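Local coordinates for proximal thread matrix protein 1 (Mytilus galloprovincialis, PDB 4CN9), which probably binds collagen within the mussel byssus and carries two von Willebrand factor type A domains, one with a zinc-occupied MIDAS site, at residues Phe60-Ser65 with Val133-Gly138; Thr140-Gly145 with Leu171-Lys176; Tyr74-Asp79 with Ser226-Ser231. All coordinates share one frame; numbering follows the deposited sequence.

All three contacts lie in the first of the two von Willebrand factor type A domains. Contact 1 begins where strand 54-61 runs into helix 64-69 and closes on the loop between helices 122-130 and 142-153. Before it closes, the chain passes through helix 73-85, where contact 3 opens, so these two cross. Contact 2 opens at the start of helix 142-153, once contact 1 is complete, and closes at the end of strand 166-173, the sheet neighbour of strand 54-61. It therefore nests within contact 3, which closes last, beyond strand 221-224. Contacts 1 and 2 share the zinc ion and its waters; contact 3 packs nearby.

Contact 1: Phe60-Ser65 with Val133-Gly138; sequences FDDSSS and VPRNGG. With ZN (zinc ion), chain C.
Asp62 and Arg135 meet side-on, the guanidinium offering NE and NH2, one to each carboxylate oxygen, with the two planes only 24° apart. Arg135 NE lies 2.8 Å from Asp62 OD2, on its syn lone pair and with the oxygen in the guanidinium plane; Arg135 NH2 takes the syn lone pair of Asp62 OD1 at 3.0 Å. A bend in the arginine chain (chi3 -54°) turns NE toward the acid. The backbone N of Arg135 also bonds Asp62 OD2, at 3.0 Å, from above the carboxylate plane, so one residue grips this oxygen twice. A carboxylate suits the place because Ser107 and Gln105 donate to it as well. Next to this salt bridge runs the MIDAS signature Asp-x-Ser-x-Ser of the vWA fold: Ser63 OG and Ser65 OG bind the zinc ion at 2.2 and 2.0 Å. Asp61 stands behind them, reaching the metal through a water. Its OD1 accepts from Ser63 N, which makes an Asx turn, and also from Ser63 OG, a bond that orients the zinc-bound hydroxyl. A single beta bridge joins the backbones, Gly137 N donating to Asp62 O at 3.1 Å and Ser64 N to Gly137 O at 2.9 Å. Asn136, a residue that tolerates the left-handed backbone found here, lays its CB against that of Ser64 and directs OD1 to a hydrogen bond with Tyr74 OH.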
loop_
_atom_site.group_PDB
_atom_site.type_symbol
_atom_site.label_atom_id
_atom_site.label_comp_id
_atom_site.label_asym_id
_atom_site.label_seq_id
_atom_site.Cartn_x
_atom_site.Cartn_y
_atom_site.Cartn_z
ATOM N N PHE A 60 17.653 -3.913 -8.775
ATOM C CA PHE A 60 17.760 -4.685 -10.006
ATOM C C PHE A 60 18.342 -6.060 -9.644
ATOM O O PHE A 60 19.505 -6.147 -9.273
ATOM C CB PHE A 60 18.712 -3.883 -10.916
ATOM C CG PHE A 60 18.888 -4.423 -12.309
ATOM C CD1 PHE A 60 19.627 -5.583 -12.553
ATOM C CD2 PHE A 60 18.360 -3.728 -13.389
ATOM C CE1 PHE A 60 19.803 -6.040 -13.845
ATOM C CE2 PHE A 60 18.533 -4.185 -14.689
ATOM C CZ PHE A 60 19.253 -5.329 -14.920
ATOM N N ASP A 61 17.520 -7.114 -9.726
ATOM C CA ASP A 61 17.937 -8.505 -9.461
ATOM C C ASP A 61 19.009 -8.911 -10.477
ATOM O O ASP A 61 18.755 -8.848 -11.685
ATOM C CB ASP A 61 16.690 -9.398 -9.570
ATOM C CG ASP A 61 16.937 -10.888 -9.237
ATOM O OD1 ASP A 61 18.026 -11.446 -9.495
ATOM O OD2 ASP A 61 15.978 -11.514 -8.736
ATOM N N ASP A 62 20.217 -9.276 -10.009
ATOM C CA ASP A 62 21.238 -9.808 -10.931
ATOM C C ASP A 62 21.645 -11.241 -10.599
ATOM O O ASP A 62 22.799 -11.620 -10.746
ATOM C CB ASP A 62 22.452 -8.862 -11.112
ATOM C CG ASP A 62 23.301 -8.679 -9.849
ATOM O OD1 ASP A 62 22.913 -9.102 -8.738
ATOM O OD2 ASP A 62 24.391 -8.078 -9.990
ATOM N N SER A 63 20.661 -12.038 -10.191
ATOM C CA SER A 63 20.853 -13.469 -9.929
ATOM C C SER A 63 21.066 -14.268 -11.216
ATOM O O SER A 63 20.581 -13.897 -12.289
ATOM C CB SER A 63 19.648 -14.057 -9.166
ATOM O OG SER A 63 18.439 -14.008 -9.929
ATOM N N SER A 64 21.777 -15.387 -11.088
ATOM C CA SER A 64 22.152 -16.215 -12.232
ATOM C C SER A 64 20.946 -16.832 -12.932
ATOM O O SER A 64 21.015 -17.143 -14.117
ATOM C CB SER A 64 23.107 -17.330 -11.782
ATOM O OG SER A 64 22.486 -18.156 -10.822
ATOM N N SER A 65 19.850 -17.015 -12.207
ATOM C CA SER A 65 18.610 -17.535 -12.798
ATOM C C SER A 65 18.191 -16.784 -14.072
ATOM O O SER A 65 17.646 -17.375 -15.007
ATOM C CB SER A 65 17.472 -17.453 -11.778
ATOM O OG SER A 65 17.147 -16.102 -11.507
ATOM N N VAL A 133 27.167 -4.171 -15.242
ATOM C CA VAL A 133 27.589 -5.550 -15.370
ATOM C C VAL A 133 26.898 -6.425 -14.320
ATOM O O VAL A 133 27.245 -6.356 -13.139
ATOM C CB VAL A 133 29.117 -5.666 -15.166
ATOM C CG1 VAL A 133 29.575 -7.108 -15.394
ATOM C CG2 VAL A 133 29.847 -4.705 -16.083
ATOM N N PRO A 134 25.919 -7.249 -14.740
ATOM C CA PRO A 134 25.271 -8.158 -13.793
ATOM C C PRO A 134 26.258 -9.154 -13.234
ATOM O O PRO A 134 27.137 -9.625 -13.963
ATOM C CB PRO A 134 24.234 -8.887 -14.656
ATOM C CG PRO A 134 23.979 -7.964 -15.786
ATOM C CD PRO A 134 25.323 -7.368 -16.078
ATOM N N ARG A 135 26.113 -9.482 -11.957
ATOM C CA ARG A 135 27.086 -10.324 -11.276
ATOM C C ARG A 135 26.705 -11.804 -11.297
ATOM O O ARG A 135 27.540 -12.667 -11.035
ATOM C CB ARG A 135 27.267 -9.837 -9.829
ATOM C CG ARG A 135 27.834 -8.428 -9.714
ATOM C CD ARG A 135 27.680 -7.884 -8.296
ATOM N NE ARG A 135 26.287 -7.982 -7.873
ATOM C CZ ARG A 135 25.885 -8.198 -6.625
ATOM N NH1 ARG A 135 26.760 -8.284 -5.635
ATOM N NH2 ARG A 135 24.597 -8.306 -6.366
ATOM N N ASN A 136 25.438 -12.095 -11.602
ATOM C CA ASN A 136 24.931 -13.470 -11.622
ATOM C C ASN A 136 25.156 -14.220 -10.318
ATOM O O ASN A 136 25.765 -15.296 -10.287
ATOM C CB ASN A 136 25.513 -14.238 -12.806
ATOM C CG ASN A 136 24.994 -13.715 -14.135
ATOM O OD1 ASN A 136 23.794 -13.529 -14.306
ATOM N ND2 ASN A 136 25.898 -13.429 -15.056
ATOM N N GLY A 137 24.637 -13.652 -9.237
ATOM C CA GLY A 137 24.793 -14.249 -7.921
ATOM C C GLY A 137 23.958 -15.505 -7.749
ATOM O O GLY A 137 22.938 -15.703 -8.430
ATOM N N GLY A 138 24.386 -16.352 -6.816
ATOM C CA GLY A 138 23.748 -17.635 -6.575
ATOM C C GLY A 138 22.683 -17.619 -5.492
ATOM O O GLY A 138 22.190 -18.672 -5.103
HETATM ZN ZN ZN C . 16.728 -15.315 -9.668
HETATM O O HOH W 1 16.215 -14.101 -8.055
HETATM O O HOH W 2 20.271 -17.484 -8.825
HETATM O O HOH W 3 17.854 -16.644 -8.533
HETATM O O HOH W 4 15.178 -16.714 -9.338
#

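Contact 2: Thr140-Gly145 with Leu171-Lys176; sequences TEIGTG and LMTDGK. With ZN (zinc ion), chain C.
Thr140 turns its two branches to different tasks where it faces Thr173 and Lys176. With chi1 at -58°, OG1 sits beside the backbone N and CG2 lies anti to that N. Thr140 CG2 approaches Thr173 OG1 to 4.0 Å, the two threonines crossing obliquely, while Thr140 CB rests 3.5 Å from Lys176 O. Thr140 OG1 instead hydrogen-bonds, at 2.6 Å, a water held by the zinc ion. Asp174 supplies a direct ligand, OD1 at 2.1 Å from zinc. A directly bound aspartate with the threonine in the second shell recalls the closed MIDAS of integrin inserted domains, and these loops at the C-terminal ends of the parallel strands are where vWA domains carry that site. Thr173 OG1, anti to its own N, accepts from Gly175 N at 3.1 Å in an ST turn and is also hydrogen-bonded to Asp61 OD2. Glycine suits position 175, since a CB there would come within 3.3 Å of Thr140 OG1. Further from the metal the contact becomes apolar. Ile142, in the first turn of helix 142-153, sends out both branches: CG2 meets Leu171 CD2 at 4.1 Å, the side chains crossing at about a right angle, and CD1 lies 4.2 Å from Thr173 CG2. Branched aliphatic groups fill this buried seam between helix and sheet, where Phe106 and Ile214 also pack against Ile142.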
loop_
_atom_site.group_PDB
_atom_site.type_symbol
_atom_site.label_atom_id
_atom_site.label_comp_id
_atom_site.label_asym_id
_atom_site.label_seq_id
_atom_site.Cartn_x
_atom_site.Cartn_y
_atom_site.Cartn_z
ATOM N N THR A 140 19.367 -14.839 -3.663
ATOM C CA THR A 140 18.515 -13.659 -3.869
ATOM C C THR A 140 18.202 -12.977 -2.532
ATOM O O THR A 140 17.313 -13.406 -1.796
ATOM C CB THR A 140 17.205 -14.047 -4.587
ATOM O OG1 THR A 140 17.514 -14.672 -5.835
ATOM C CG2 THR A 140 16.317 -12.823 -4.850
ATOM N N GLU A 141 18.938 -11.916 -2.214
ATOM C CA GLU A 141 18.787 -11.248 -0.924
ATOM C C GLU A 141 17.988 -9.959 -1.067
ATOM O O GLU A 141 18.553 -8.863 -1.055
ATOM C CB GLU A 141 20.152 -10.920 -0.317
ATOM C CG GLU A 141 21.060 -12.101 -0.077
ATOM C CD GLU A 141 22.438 -11.660 0.438
ATOM O OE1 GLU A 141 22.498 -10.801 1.337
ATOM O OE2 GLU A 141 23.462 -12.152 -0.065
ATOM N N ILE A 142 16.672 -10.097 -1.171
ATOM C CA ILE A 142 15.801 -8.948 -1.338
ATOM C C ILE A 142 15.925 -8.013 -0.128
ATOM O O ILE A 142 15.996 -6.789 -0.267
ATOM C CB ILE A 142 14.328 -9.397 -1.537
ATOM C CG1 ILE A 142 14.199 -10.185 -2.855
ATOM C CG2 ILE A 142 13.391 -8.196 -1.495
ATOM C CD1 ILE A 142 12.759 -10.569 -3.254
ATOM N N GLY A 143 15.937 -8.587 1.066
ATOM C CA GLY A 143 15.993 -7.785 2.273
ATOM C C GLY A 143 17.300 -7.027 2.403
ATOM O O GLY A 143 17.303 -5.877 2.844
ATOM N N THR A 144 18.410 -7.663 2.030
ATOM C CA THR A 144 19.712 -6.996 2.076
ATOM C C THR A 144 19.704 -5.823 1.116
ATOM O O THR A 144 20.233 -4.760 1.424
ATOM C CB THR A 144 20.868 -7.949 1.754
ATOM O OG1 THR A 144 20.807 -9.064 2.646
ATOM C CG2 THR A 144 22.220 -7.261 1.916
ATOM N N GLY A 145 19.067 -6.003 -0.042
ATOM C CA GLY A 145 18.913 -4.917 -1.000
ATOM C C GLY A 145 18.143 -3.740 -0.415
ATOM O O GLY A 145 18.566 -2.586 -0.536
ATOM N N LEU A 171 11.472 -2.208 -7.296
ATOM C CA LEU A 171 12.134 -3.504 -7.160
ATOM C C LEU A 171 11.728 -4.424 -8.313
ATOM O O LEU A 171 10.541 -4.550 -8.627
ATOM C CB LEU A 171 11.752 -4.138 -5.824
ATOM C CG LEU A 171 12.031 -5.627 -5.587
ATOM C CD1 LEU A 171 13.495 -5.870 -5.465
ATOM C CD2 LEU A 171 11.319 -6.096 -4.329
ATOM N N MET A 172 12.721 -5.042 -8.944
ATOM C CA MET A 172 12.499 -6.000 -10.026
ATOM C C MET A 172 13.173 -7.312 -9.661
ATOM O O MET A 172 14.383 -7.346 -9.458
ATOM C CB MET A 172 13.105 -5.474 -11.333
ATOM C CG MET A 172 12.580 -4.112 -11.770
ATOM S SD MET A 172 13.538 -3.445 -13.175
ATOM C CE MET A 172 13.169 -4.688 -14.390
ATOM N N THR A 173 12.411 -8.398 -9.589
ATOM C CA THR A 173 12.999 -9.687 -9.229
ATOM C C THR A 173 12.359 -10.879 -9.942
ATOM O O THR A 173 11.190 -10.838 -10.318
ATOM C CB THR A 173 12.947 -9.899 -7.710
ATOM O OG1 THR A 173 13.638 -11.104 -7.345
ATOM C CG2 THR A 173 11.525 -9.953 -7.226
ATOM N N ASP A 174 13.149 -11.934 -10.149
ATOM C CA ASP A 174 12.623 -13.174 -10.695
ATOM C C ASP A 174 12.695 -14.290 -9.665
ATOM O O ASP A 174 12.603 -15.478 -10.010
ATOM C CB ASP A 174 13.375 -13.574 -11.974
ATOM C CG ASP A 174 14.690 -14.310 -11.697
ATOM O OD1 ASP A 174 15.364 -14.049 -10.658
ATOM O OD2 ASP A 174 15.047 -15.156 -12.547
ATOM N N GLY A 175 12.838 -13.925 -8.397
ATOM C CA GLY A 175 13.064 -14.932 -7.376
ATOM C C GLY A 175 12.419 -14.627 -6.042
ATOM O O GLY A 175 11.772 -13.597 -5.852
ATOM N N LYS A 176 12.603 -15.536 -5.096
ATOM C CA LYS A 176 12.129 -15.305 -3.743
ATOM C C LYS A 176 13.343 -15.111 -2.860
ATOM O O LYS A 176 14.408 -15.647 -3.139
ATOM C CB LYS A 176 11.264 -16.469 -3.249
ATOM C CG LYS A 176 12.006 -17.767 -3.061
ATOM C CD LYS A 176 11.078 -18.828 -2.478
ATOM C CE LYS A 176 11.662 -20.219 -2.652
ATOM N NZ LYS A 176 10.737 -21.281 -2.157
HETATM ZN ZN ZN C . 16.728 -15.315 -9.668
HETATM O O HOH W 1 16.215 -14.101 -8.055
HETATM O O HOH W 4 15.178 -16.714 -9.338
HETATM O O HOH W 3 17.854 -16.644 -8.533
#

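Contact 3: Tyr74-Asp79 with Ser226-Ser231; sequences YQMMKD and SFSELS
Met77 and Phe227 both hold CG beside the backbone N, anti to the carbonyl carbon, and an extended chi2 of 176° carries Met77 SD on toward the phenyl ring. The result is a Met-aromatic contact joining helix 73-85 of the vWA domain to the 3-10 turn that follows its last sheet strand, 221-224. Met77 SD lies 4.7 Å from the Phe227 ring centroid, on a line 65° off the ring normal, an oblique approach. The touching is done at one side of the ring: SD is 3.6 Å from Phe227 CE2, and Met77 CG is 3.6 Å from Phe227 CD2. A flexible, polarisable thioether suits this buried seam, fitting between the ring and Phe60 of the neighbouring strand. An alanine at Met77 would probably open a gap beside CD2 and CE2 of Phe227 and leave the ring less firmly held, although Ile66 and Asp174 also touch it. Leu230 continues the apolar patch, bringing CD1 to 4.0 Å from Met77 CA. On the more exposed side, Met76 lays its extended chain against Ser228, with SD 3.6 Å from Ser228 CA and its terminal methyl CE 4.1 Å from Ser228 OG.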
loop_
_atom_site.group_PDB
_atom_site.type_symbol
_atom_site.label_atom_id
_atom_site.label_comp_id
_atom_site.label_asym_id
_atom_site.label_seq_id
_atom_site.Cartn_x
_atom_site.Cartn_y
_atom_site.Cartn_z
ATOM N N TYR A 74 18.751 -9.727 -19.524
ATOM C CA TYR A 74 19.322 -8.530 -18.899
ATOM C C TYR A 74 19.159 -7.303 -19.783
ATOM O O TYR A 74 18.919 -6.201 -19.289
ATOM C CB TYR A 74 20.802 -8.714 -18.552
ATOM C CG TYR A 74 21.048 -9.500 -17.286
ATOM C CD1 TYR A 74 20.403 -9.161 -16.093
ATOM C CD2 TYR A 74 21.926 -10.588 -17.278
ATOM C CE1 TYR A 74 20.630 -9.887 -14.927
ATOM C CE2 TYR A 74 22.151 -11.320 -16.116
ATOM C CZ TYR A 74 21.499 -10.961 -14.943
ATOM O OH TYR A 74 21.724 -11.676 -13.780
ATOM N N GLN A 75 19.311 -7.480 -21.092
ATOM C CA GLN A 75 19.134 -6.350 -22.002
ATOM C C GLN A 75 17.705 -5.807 -21.930
ATOM O O GLN A 75 17.496 -4.594 -21.982
ATOM C CB GLN A 75 19.486 -6.727 -23.446
ATOM C CG GLN A 75 19.568 -5.519 -24.359
ATOM C CD GLN A 75 20.455 -4.419 -23.791
ATOM O OE1 GLN A 75 21.642 -4.623 -23.554
ATOM N NE2 GLN A 75 19.871 -3.253 -23.549
ATOM N N MET A 76 16.732 -6.704 -21.813
ATOM C CA MET A 76 15.333 -6.314 -21.724
ATOM C C MET A 76 15.047 -5.607 -20.411
ATOM O O MET A 76 14.239 -4.676 -20.363
ATOM C CB MET A 76 14.421 -7.536 -21.880
ATOM C CG MET A 76 14.487 -8.147 -23.276
ATOM S SD MET A 76 13.304 -9.471 -23.589
ATOM C CE MET A 76 13.624 -9.759 -25.328
ATOM N N MET A 77 15.703 -6.048 -19.343
ATOM C CA MET A 77 15.566 -5.376 -18.052
ATOM C C MET A 77 16.147 -3.982 -18.153
ATOM O O MET A 77 15.551 -3.021 -17.692
ATOM C CB MET A 77 16.278 -6.161 -16.944
ATOM C CG MET A 77 15.608 -7.458 -16.594
ATOM S SD MET A 77 16.534 -8.430 -15.370
ATOM C CE MET A 77 16.279 -7.384 -13.912
ATOM N N LYS A 78 17.310 -3.866 -18.785
ATOM C CA LYS A 78 17.969 -2.577 -18.913
ATOM C C LYS A 78 17.110 -1.608 -19.713
ATOM O O LYS A 78 16.983 -0.426 -19.369
ATOM C CB LYS A 78 19.328 -2.741 -19.593
ATOM C CG LYS A 78 20.373 -3.360 -18.704
ATOM C CD LYS A 78 21.666 -3.579 -19.435
ATOM C CE LYS A 78 22.749 -4.041 -18.474
ATOM N NZ LYS A 78 24.076 -4.069 -19.110
ATOM N N ASP A 79 16.534 -2.112 -20.801
ATOM C CA ASP A 79 15.690 -1.291 -21.667
ATOM C C ASP A 79 14.468 -0.780 -20.919
ATOM O O ASP A 79 14.077 0.387 -21.052
ATOM C CB ASP A 79 15.289 -2.082 -22.917
ATOM C CG ASP A 79 16.463 -2.304 -23.864
ATOM O OD1 ASP A 79 17.508 -1.654 -23.675
ATOM O OD2 ASP A 79 16.341 -3.118 -24.802
ATOM N N SER A 226 7.195 -13.104 -18.445
ATOM C CA SER A 226 8.477 -13.148 -19.117
ATOM C C SER A 226 9.092 -11.766 -19.183
ATOM O O SER A 226 8.393 -10.748 -19.114
ATOM C CB SER A 226 8.305 -13.686 -20.536
ATOM O OG SER A 226 7.336 -12.916 -21.226
ATOM N N PHE A 227 10.410 -11.739 -19.324
ATOM C CA PHE A 227 11.135 -10.487 -19.472
ATOM C C PHE A 227 10.724 -9.796 -20.765
ATOM O O PHE A 227 10.824 -8.581 -20.888
ATOM C CB PHE A 227 12.644 -10.751 -19.449
ATOM C CG PHE A 227 13.143 -11.285 -18.127
ATOM C CD1 PHE A 227 13.156 -12.646 -17.874
ATOM C CD2 PHE A 227 13.581 -10.419 -17.136
ATOM C CE1 PHE A 227 13.612 -13.135 -16.654
ATOM C CE2 PHE A 227 14.035 -10.903 -15.914
ATOM C CZ PHE A 227 14.046 -12.253 -15.675
ATOM N N SER A 228 10.251 -10.583 -21.730
ATOM C CA SER A 228 9.811 -10.043 -23.018
ATOM C C SER A 228 8.613 -9.117 -22.882
ATOM O O SER A 228 8.406 -8.240 -23.715
ATOM C CB SER A 228 9.456 -11.178 -23.983
ATOM O OG SER A 228 10.531 -12.097 -24.091
ATOM N N GLU A 229 7.827 -9.306 -21.827
ATOM C CA GLU A 229 6.607 -8.530 -21.642
ATOM C C GLU A 229 6.741 -7.389 -20.636
ATOM O O GLU A 229 5.756 -6.727 -20.315
ATOM C CB GLU A 229 5.476 -9.452 -21.212
ATOM C CG GLU A 229 5.116 -10.484 -22.255
ATOM C CD GLU A 229 3.987 -11.374 -21.799
ATOM O OE1 GLU A 229 4.090 -11.945 -20.692
ATOM O OE2 GLU A 229 2.988 -11.491 -22.535
ATOM N N LEU A 230 7.952 -7.135 -20.156
ATOM C CA LEU A 230 8.162 -6.065 -19.191
ATOM C C LEU A 230 7.548 -4.764 -19.645
ATOM O O LEU A 230 6.987 -4.022 -18.840
ATOM C CB LEU A 230 9.654 -5.831 -18.946
ATOM C CG LEU A 230 10.179 -6.517 -17.697
ATOM C CD1 LEU A 230 11.677 -6.377 -17.647
ATOM C CD2 LEU A 230 9.515 -5.951 -16.425
ATOM N N SER A 231 7.674 -4.475 -20.937
ATOM C CA SER A 231 7.241 -3.195 -21.473
ATOM C C SER A 231 5.745 -2.973 -21.273
ATOM O O SER A 231 5.281 -1.832 -21.231
ATOM C CB SER A 231 7.600 -3.091 -22.958
ATOM O OG SER A 231 6.979 -4.126 -23.693
#